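Local coordinates for putative ATP-dependent endonuclease of the OLD family (PDB 6P74), which degrades linear or supercoiled double-stranded DNA in the 5'-to-3' direction, nicks and linearises circular DNA, and has DNA-stimulated ATPase activity, at residues Ile259-Arg264 and Gln287-Arg292; Glu277-Leu282 and Tyr307-Pro312. All coordinates share one frame; numbering follows the deposited sequence.

In the fold
Contact 1 packs helix 246-266 against helix 284-299. Contact 2 joins the loop after strand 272-276 to the end of strand 304-308. Both belong to the C-terminal part of the ATPase domain. Contact 1 is partly buried: its aromatic pair is buried, while Arg292 is exposed. Contact 2 is a buried contact nearer the centre of the chain, though His310 is exposed. The first relies on rings and nearby charges, the second on carboxylate and backbone hydrogen bonds. Gln287 of contact 1 links them. Its OE1 probably bonds Ser311 OG, and its NE2 probably bonds Leu282 O. Tyr291 also packs against Tyr307.

Contact 1: residues Ile259-Arg264 and Gln287-Arg292; sequences IFEAFR and QRYFYR. With SO4 (sulfate ion), chain J.
Arg264 and Arg292 meet with like charges close together: NH2 of Arg264 lies 3.3 Å from NH2 of Arg292. Both atoms are donors, so this is not a hydrogen bond. The guanidinium planes are nearly perpendicular. Nearby carboxylates probably offset the repulsion. Arg264 NH2 forms a salt bridge with Glu261 OE1 one turn back, and Arg292 NH2 forms one with Glu296. Tyr289 has CG anti to the backbone N (chi1 -180°), and its hydroxyl reaches the same cluster, OH 3.3 Å from Glu261 OE1. The Tyr289 side chain crosses that of Glu261 at about a right angle.

Phe260 and Phe290, both buried, form the apolar part. Phe290 turns its edge toward the face of Phe260 in an offset edge-to-face pair, with ring planes at 60°. Phe290 CE1 comes within 3.8 Å of Phe260 CD2. Leu293 and Met297 pack on Phe260. NH2 of Arg288 donates a 2.8 Å hydrogen bond to O1 of a sulfate, probably from the crystallisation liquor.

The axes of segments 259-264 and 287-292 approach to 10.9 Å, with N-to-C directions 32° apart. This is packing of successive helices within an alpha/beta P-loop ATPase domain, joined in the chain through strand 272-276.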
loop_
_atom_site.group_PDB
_atom_site.type_symbol
_atom_site.label_atom_id
_atom_site.label_comp_id
_atom_site.label_asym_id
_atom_site.label_seq_id
_atom_site.Cartn_x
_atom_site.Cartn_y
_atom_site.Cartn_z
ATOM N N ILE A 259 10.795 -15.539 -18.273
ATOM C CA ILE A 259 11.753 -14.438 -18.365
ATOM C C ILE A 259 13.033 -14.800 -17.628
ATOM O O ILE A 259 14.141 -14.615 -18.143
ATOM C CB ILE A 259 11.146 -13.122 -17.837
ATOM C CG1 ILE A 259 10.156 -12.533 -18.848
ATOM C CG2 ILE A 259 12.240 -12.076 -17.589
ATOM C CD1 ILE A 259 9.135 -11.655 -18.189
ATOM N N PHE A 260 12.902 -15.361 -16.427
ATOM C CA PHE A 260 14.095 -15.732 -15.675
ATOM C C PHE A 260 14.864 -16.858 -16.342
ATOM O O PHE A 260 16.095 -16.905 -16.253
ATOM C CB PHE A 260 13.713 -16.113 -14.254
ATOM C CG PHE A 260 13.616 -14.934 -13.339
ATOM C CD1 PHE A 260 14.738 -14.478 -12.657
ATOM C CD2 PHE A 260 12.411 -14.272 -13.166
ATOM C CE1 PHE A 260 14.654 -13.388 -11.812
ATOM C CE2 PHE A 260 12.327 -13.185 -12.321
ATOM C CZ PHE A 260 13.449 -12.741 -11.649
ATOM N N GLU A 261 14.164 -17.770 -17.009
ATOM C CA GLU A 261 14.853 -18.794 -17.777
ATOM C C GLU A 261 15.608 -18.190 -18.955
ATOM O O GLU A 261 16.686 -18.683 -19.309
ATOM C CB GLU A 261 13.850 -19.860 -18.228
ATOM C CG GLU A 261 14.392 -20.922 -19.195
ATOM C CD GLU A 261 15.526 -21.781 -18.624
ATOM O OE1 GLU A 261 15.717 -21.771 -17.394
ATOM O OE2 GLU A 261 16.231 -22.461 -19.421
ATOM N N ALA A 262 15.088 -17.117 -19.566
ATOM C CA ALA A 262 15.865 -16.475 -20.623
ATOM C C ALA A 262 17.121 -15.809 -20.053
ATOM O O ALA A 262 18.203 -15.909 -20.642
ATOM C CB ALA A 262 15.004 -15.468 -21.383
ATOM N N PHE A 263 17.007 -15.151 -18.891
ATOM C CA PHE A 263 18.185 -14.585 -18.232
ATOM C C PHE A 263 19.278 -15.625 -18.051
ATOM O O PHE A 263 20.451 -15.369 -18.332
ATOM C CB PHE A 263 17.810 -14.012 -16.871
ATOM C CG PHE A 263 17.294 -12.606 -16.918
ATOM C CD1 PHE A 263 17.965 -11.627 -17.614
ATOM C CD2 PHE A 263 16.141 -12.258 -16.233
ATOM C CE1 PHE A 263 17.486 -10.331 -17.639
ATOM C CE2 PHE A 263 15.658 -10.969 -16.267
ATOM C CZ PHE A 263 16.327 -10.009 -16.967
ATOM N N ARG A 264 18.912 -16.804 -17.548
ATOM C CA ARG A 264 19.923 -17.806 -17.236
ATOM C C ARG A 264 20.637 -18.268 -18.493
ATOM O O ARG A 264 21.851 -18.508 -18.473
ATOM C CB ARG A 264 19.298 -18.995 -16.511
ATOM C CG ARG A 264 20.328 -19.880 -15.852
ATOM C CD ARG A 264 20.333 -21.231 -16.486
ATOM N NE ARG A 264 19.060 -21.891 -16.252
ATOM C CZ ARG A 264 18.618 -22.924 -16.957
ATOM N NH1 ARG A 264 19.348 -23.415 -17.958
ATOM N NH2 ARG A 264 17.438 -23.464 -16.660
ATOM N N GLN A 287 6.774 -24.240 -9.183
ATOM C CA GLN A 287 7.516 -23.622 -8.100
ATOM C C GLN A 287 8.845 -24.317 -7.913
ATOM O O GLN A 287 9.869 -23.669 -7.662
ATOM C CB GLN A 287 6.702 -23.665 -6.813
ATOM C CG GLN A 287 5.384 -22.893 -6.860
ATOM C CD GLN A 287 4.599 -23.114 -5.575
ATOM O OE1 GLN A 287 5.183 -23.218 -4.497
ATOM N NE2 GLN A 287 3.283 -23.221 -5.690
ATOM N N ARG A 288 8.855 -25.634 -8.076
ATOM C CA ARG A 288 10.109 -26.360 -7.986
ATOM C C ARG A 288 11.034 -25.972 -9.120
ATOM O O ARG A 288 12.236 -25.783 -8.913
ATOM C CB ARG A 288 9.845 -27.865 -7.977
ATOM C CG ARG A 288 9.589 -28.394 -6.582
ATOM C CD ARG A 288 9.341 -29.926 -6.525
ATOM N NE ARG A 288 7.915 -30.233 -6.389
ATOM C CZ ARG A 288 7.264 -30.332 -5.229
ATOM N NH1 ARG A 288 7.901 -30.178 -4.062
ATOM N NH2 ARG A 288 5.965 -30.599 -5.241
ATOM N N TYR A 289 10.491 -25.832 -10.324
ATOM C CA TYR A 289 11.314 -25.423 -11.453
ATOM C C TYR A 289 11.882 -24.014 -11.235
ATOM O O TYR A 289 13.077 -23.779 -11.407
ATOM C CB TYR A 289 10.477 -25.529 -12.737
ATOM C CG TYR A 289 11.209 -25.141 -13.984
ATOM C CD1 TYR A 289 11.354 -23.816 -14.320
ATOM C CD2 TYR A 289 11.751 -26.099 -14.827
ATOM C CE1 TYR A 289 12.025 -23.438 -15.449
ATOM C CE2 TYR A 289 12.429 -25.732 -15.975
ATOM C CZ TYR A 289 12.565 -24.387 -16.271
ATOM O OH TYR A 289 13.237 -23.962 -17.394
ATOM N N PHE A 290 11.043 -23.076 -10.791
ATOM C CA PHE A 290 11.488 -21.705 -10.558
ATOM C C PHE A 290 12.570 -21.644 -9.472
ATOM O O PHE A 290 13.621 -21.009 -9.653
ATOM C CB PHE A 290 10.266 -20.849 -10.198
ATOM C CG PHE A 290 10.480 -19.362 -10.324
ATOM C CD1 PHE A 290 11.525 -18.846 -11.093
ATOM C CD2 PHE A 290 9.632 -18.476 -9.671
ATOM C CE1 PHE A 290 11.715 -17.476 -11.191
ATOM C CE2 PHE A 290 9.812 -17.103 -9.778
ATOM C CZ PHE A 290 10.856 -16.601 -10.526
ATOM N N TYR A 291 12.333 -22.302 -8.335
ATOM C CA TYR A 291 13.314 -22.304 -7.254
ATOM C C TYR A 291 14.662 -22.847 -7.723
ATOM O O TYR A 291 15.710 -22.256 -7.447
ATOM C CB TYR A 291 12.795 -23.116 -6.067
ATOM C CG TYR A 291 13.742 -23.171 -4.878
ATOM C CD1 TYR A 291 14.126 -22.017 -4.212
ATOM C CD2 TYR A 291 14.242 -24.384 -4.416
ATOM C CE1 TYR A 291 14.997 -22.063 -3.120
ATOM C CE2 TYR A 291 15.105 -24.439 -3.323
ATOM C CZ TYR A 291 15.473 -23.275 -2.680
ATOM O OH TYR A 291 16.324 -23.332 -1.597
ATOM N N ARG A 292 14.657 -23.985 -8.416
ATOM C CA ARG A 292 15.910 -24.532 -8.933
ATOM C C ARG A 292 16.609 -23.533 -9.845
ATOM O O ARG A 292 17.841 -23.414 -9.835
ATOM C CB ARG A 292 15.642 -25.829 -9.683
ATOM C CG ARG A 292 16.898 -26.647 -9.923
ATOM C CD ARG A 292 16.960 -27.175 -11.340
ATOM N NE ARG A 292 17.020 -26.085 -12.312
ATOM C CZ ARG A 292 18.151 -25.567 -12.787
ATOM N NH1 ARG A 292 19.328 -26.043 -12.373
ATOM N NH2 ARG A 292 18.104 -24.568 -13.672
HETATM S S SO4 J . 2.916 -32.241 -7.098
HETATM O O1 SO4 J . 4.185 -31.526 -7.200
HETATM O O2 SO4 J . 3.166 -33.677 -6.987
HETATM O O3 SO4 J . 2.119 -31.988 -8.291
HETATM O O4 SO4 J . 2.186 -31.766 -5.926
#

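Contact 2: residues Glu277-Leu282 and Tyr307-Pro312; sequences EPEMYL and YSTHSP
Glu279 grips the turn after strand 304-308 with both carboxylate oxygens. OE2 of Glu279 accepts a hydrogen bond of 2.8 Å from the backbone N of His310. The bond is fairly straight (162°) and arrives on the syn side, somewhat out of the carboxylate plane. OE1 of Glu279 takes a bond of 2.9 Å from Thr309 OG1, which comes from above the carboxylate plane. Two bonds should limit rotation of the group. Thr309 OG1 also accepts from Ser311 N, forming an ST turn.

Glu277 supplies a second pair of bonds. Its N donates to Ser308 O at 2.9 Å. Its OE2 receives a longer bond, 3.3 Å, from Ser308 OG.

Packing surrounds these bonds. Pro278 CG sits over one face of the Tyr307 ring, 3.8 Å from CD1 of Tyr307, in a CH-pi contact. Glu279 has CG between the backbone N and the carbonyl carbon (chi1 65°), against Ser311 CB, which lies 3.8 Å from Glu279 CB. The sequences are consistent with the end of a Walker B strand running into a D-loop, and with the switch-histidine loop of ABC-type ATPases. His310 lies about 4 Å from Lys34 of the inferred ATP site, side chain to side chain.

Strand 304-308 lies between parallel strands 272-276 and 23-27. Backbone bonds tie Tyr307 and Thr309 to Ile26, while Phe290 of helix 284-299 packs on Pro278.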
loop_
_atom_site.group_PDB
_atom_site.type_symbol
_atom_site.label_atom_id
_atom_site.label_comp_id
_atom_site.label_asym_id
_atom_site.label_seq_id
_atom_site.Cartn_x
_atom_site.Cartn_y
_atom_site.Cartn_z
ATOM N N GLU A 277 6.902 -13.161 -2.737
ATOM C CA GLU A 277 6.217 -14.440 -2.936
ATOM C C GLU A 277 6.421 -15.160 -4.264
ATOM O O GLU A 277 5.450 -15.490 -4.954
ATOM C CB GLU A 277 4.719 -14.288 -2.706
ATOM C CG GLU A 277 4.329 -14.653 -1.328
ATOM C CD GLU A 277 4.026 -13.453 -0.497
ATOM O OE1 GLU A 277 3.011 -12.792 -0.813
ATOM O OE2 GLU A 277 4.799 -13.182 0.456
ATOM N N PRO A 278 7.663 -15.446 -4.645
ATOM C CA PRO A 278 7.894 -16.083 -5.944
ATOM C C PRO A 278 6.980 -17.222 -6.319
ATOM O O PRO A 278 6.887 -17.561 -7.507
ATOM C CB PRO A 278 9.348 -16.545 -5.863
ATOM C CG PRO A 278 9.628 -16.687 -4.372
ATOM C CD PRO A 278 8.773 -15.702 -3.683
ATOM N N GLU A 279 6.291 -17.807 -5.345
ATOM C CA GLU A 279 5.463 -18.960 -5.630
ATOM C C GLU A 279 4.155 -18.587 -6.284
ATOM O O GLU A 279 3.522 -19.462 -6.881
ATOM C CB GLU A 279 5.156 -19.752 -4.354
ATOM C CG GLU A 279 4.306 -18.978 -3.324
ATOM C CD GLU A 279 5.166 -18.175 -2.319
ATOM O OE1 GLU A 279 6.338 -17.863 -2.658
ATOM O OE2 GLU A 279 4.677 -17.883 -1.193
ATOM N N MET A 280 3.723 -17.332 -6.193
ATOM C CA MET A 280 2.292 -17.101 -6.307
ATOM C C MET A 280 1.792 -17.419 -7.707
ATOM O O MET A 280 2.405 -17.040 -8.713
ATOM C CB MET A 280 1.907 -15.689 -5.889
ATOM C CG MET A 280 0.645 -15.775 -5.015
ATOM S SD MET A 280 0.103 -14.376 -4.020
ATOM C CE MET A 280 -0.885 -15.185 -2.762
ATOM N N TYR A 281 0.692 -18.167 -7.741
ATOM C CA TYR A 281 -0.020 -18.602 -8.935
ATOM C C TYR A 281 0.793 -19.555 -9.789
ATOM O O TYR A 281 0.517 -19.701 -10.975
ATOM C CB TYR A 281 -0.499 -17.405 -9.762
ATOM C CG TYR A 281 -1.222 -16.386 -8.912
ATOM C CD1 TYR A 281 -2.294 -16.761 -8.110
ATOM C CD2 TYR A 281 -0.801 -15.053 -8.873
ATOM C CE1 TYR A 281 -2.948 -15.832 -7.306
ATOM C CE2 TYR A 281 -1.440 -14.122 -8.075
ATOM C CZ TYR A 281 -2.511 -14.517 -7.293
ATOM O OH TYR A 281 -3.148 -13.592 -6.498
ATOM N N LEU A 282 1.786 -20.227 -9.212
ATOM C CA LEU A 282 2.500 -21.301 -9.896
ATOM C C LEU A 282 2.069 -22.644 -9.335
ATOM O O LEU A 282 1.905 -22.790 -8.121
ATOM C CB LEU A 282 4.018 -21.178 -9.744
ATOM C CG LEU A 282 4.608 -19.997 -10.474
ATOM C CD1 LEU A 282 6.070 -19.824 -10.074
ATOM C CD2 LEU A 282 4.420 -20.184 -11.997
ATOM N N TYR A 307 13.804 -12.614 -1.285
ATOM C CA TYR A 307 12.363 -12.766 -1.413
ATOM C C TYR A 307 11.708 -13.129 -0.089
ATOM O O TYR A 307 12.323 -13.738 0.793
ATOM C CB TYR A 307 12.022 -13.806 -2.475
ATOM C CG TYR A 307 12.607 -15.170 -2.233
ATOM C CD1 TYR A 307 11.977 -16.075 -1.391
ATOM C CD2 TYR A 307 13.770 -15.565 -2.863
ATOM C CE1 TYR A 307 12.495 -17.322 -1.175
ATOM C CE2 TYR A 307 14.290 -16.810 -2.665
ATOM C CZ TYR A 307 13.645 -17.692 -1.819
ATOM O OH TYR A 307 14.164 -18.949 -1.609
ATOM N N SER A 308 10.457 -12.699 0.049
ATOM C CA SER A 308 9.525 -13.257 1.014
ATOM C C SER A 308 8.822 -14.454 0.374
ATOM O O SER A 308 8.659 -14.520 -0.847
ATOM C CB SER A 308 8.514 -12.203 1.473
ATOM O OG SER A 308 7.731 -11.703 0.394
ATOM N N THR A 309 8.448 -15.429 1.205
ATOM C CA THR A 309 7.778 -16.623 0.709
ATOM C C THR A 309 6.910 -17.241 1.794
ATOM O O THR A 309 7.184 -17.109 2.993
ATOM C CB THR A 309 8.772 -17.678 0.207
ATOM O OG1 THR A 309 8.072 -18.672 -0.537
ATOM C CG2 THR A 309 9.464 -18.356 1.373
ATOM N N HIS A 310 5.855 -17.922 1.347
ATOM C CA HIS A 310 5.024 -18.774 2.187
ATOM C C HIS A 310 5.145 -20.235 1.809
ATOM O O HIS A 310 4.434 -21.073 2.376
ATOM C CB HIS A 310 3.555 -18.361 2.083
ATOM C CG HIS A 310 3.212 -17.147 2.877
ATOM N ND1 HIS A 310 2.926 -17.201 4.226
ATOM C CD2 HIS A 310 3.098 -15.846 2.517
ATOM C CE1 HIS A 310 2.658 -15.985 4.664
ATOM N NE2 HIS A 310 2.754 -15.144 3.648
ATOM N N SER A 311 5.995 -20.554 0.854
ATOM C CA SER A 311 6.047 -21.869 0.249
ATOM C C SER A 311 7.209 -22.656 0.809
ATOM O O SER A 311 8.336 -22.151 0.818
ATOM C CB SER A 311 6.197 -21.757 -1.263
ATOM O OG SER A 311 6.450 -23.033 -1.840
ATOM N N PRO A 312 6.995 -23.884 1.282
ATOM C CA PRO A 312 8.142 -24.722 1.661
ATOM C C PRO A 312 9.022 -25.118 0.475
ATOM O O PRO A 312 10.079 -25.728 0.675
ATOM C CB PRO A 312 7.487 -25.946 2.315
ATOM C CG PRO A 312 6.097 -25.982 1.764
ATOM C CD PRO A 312 5.704 -24.549 1.500
#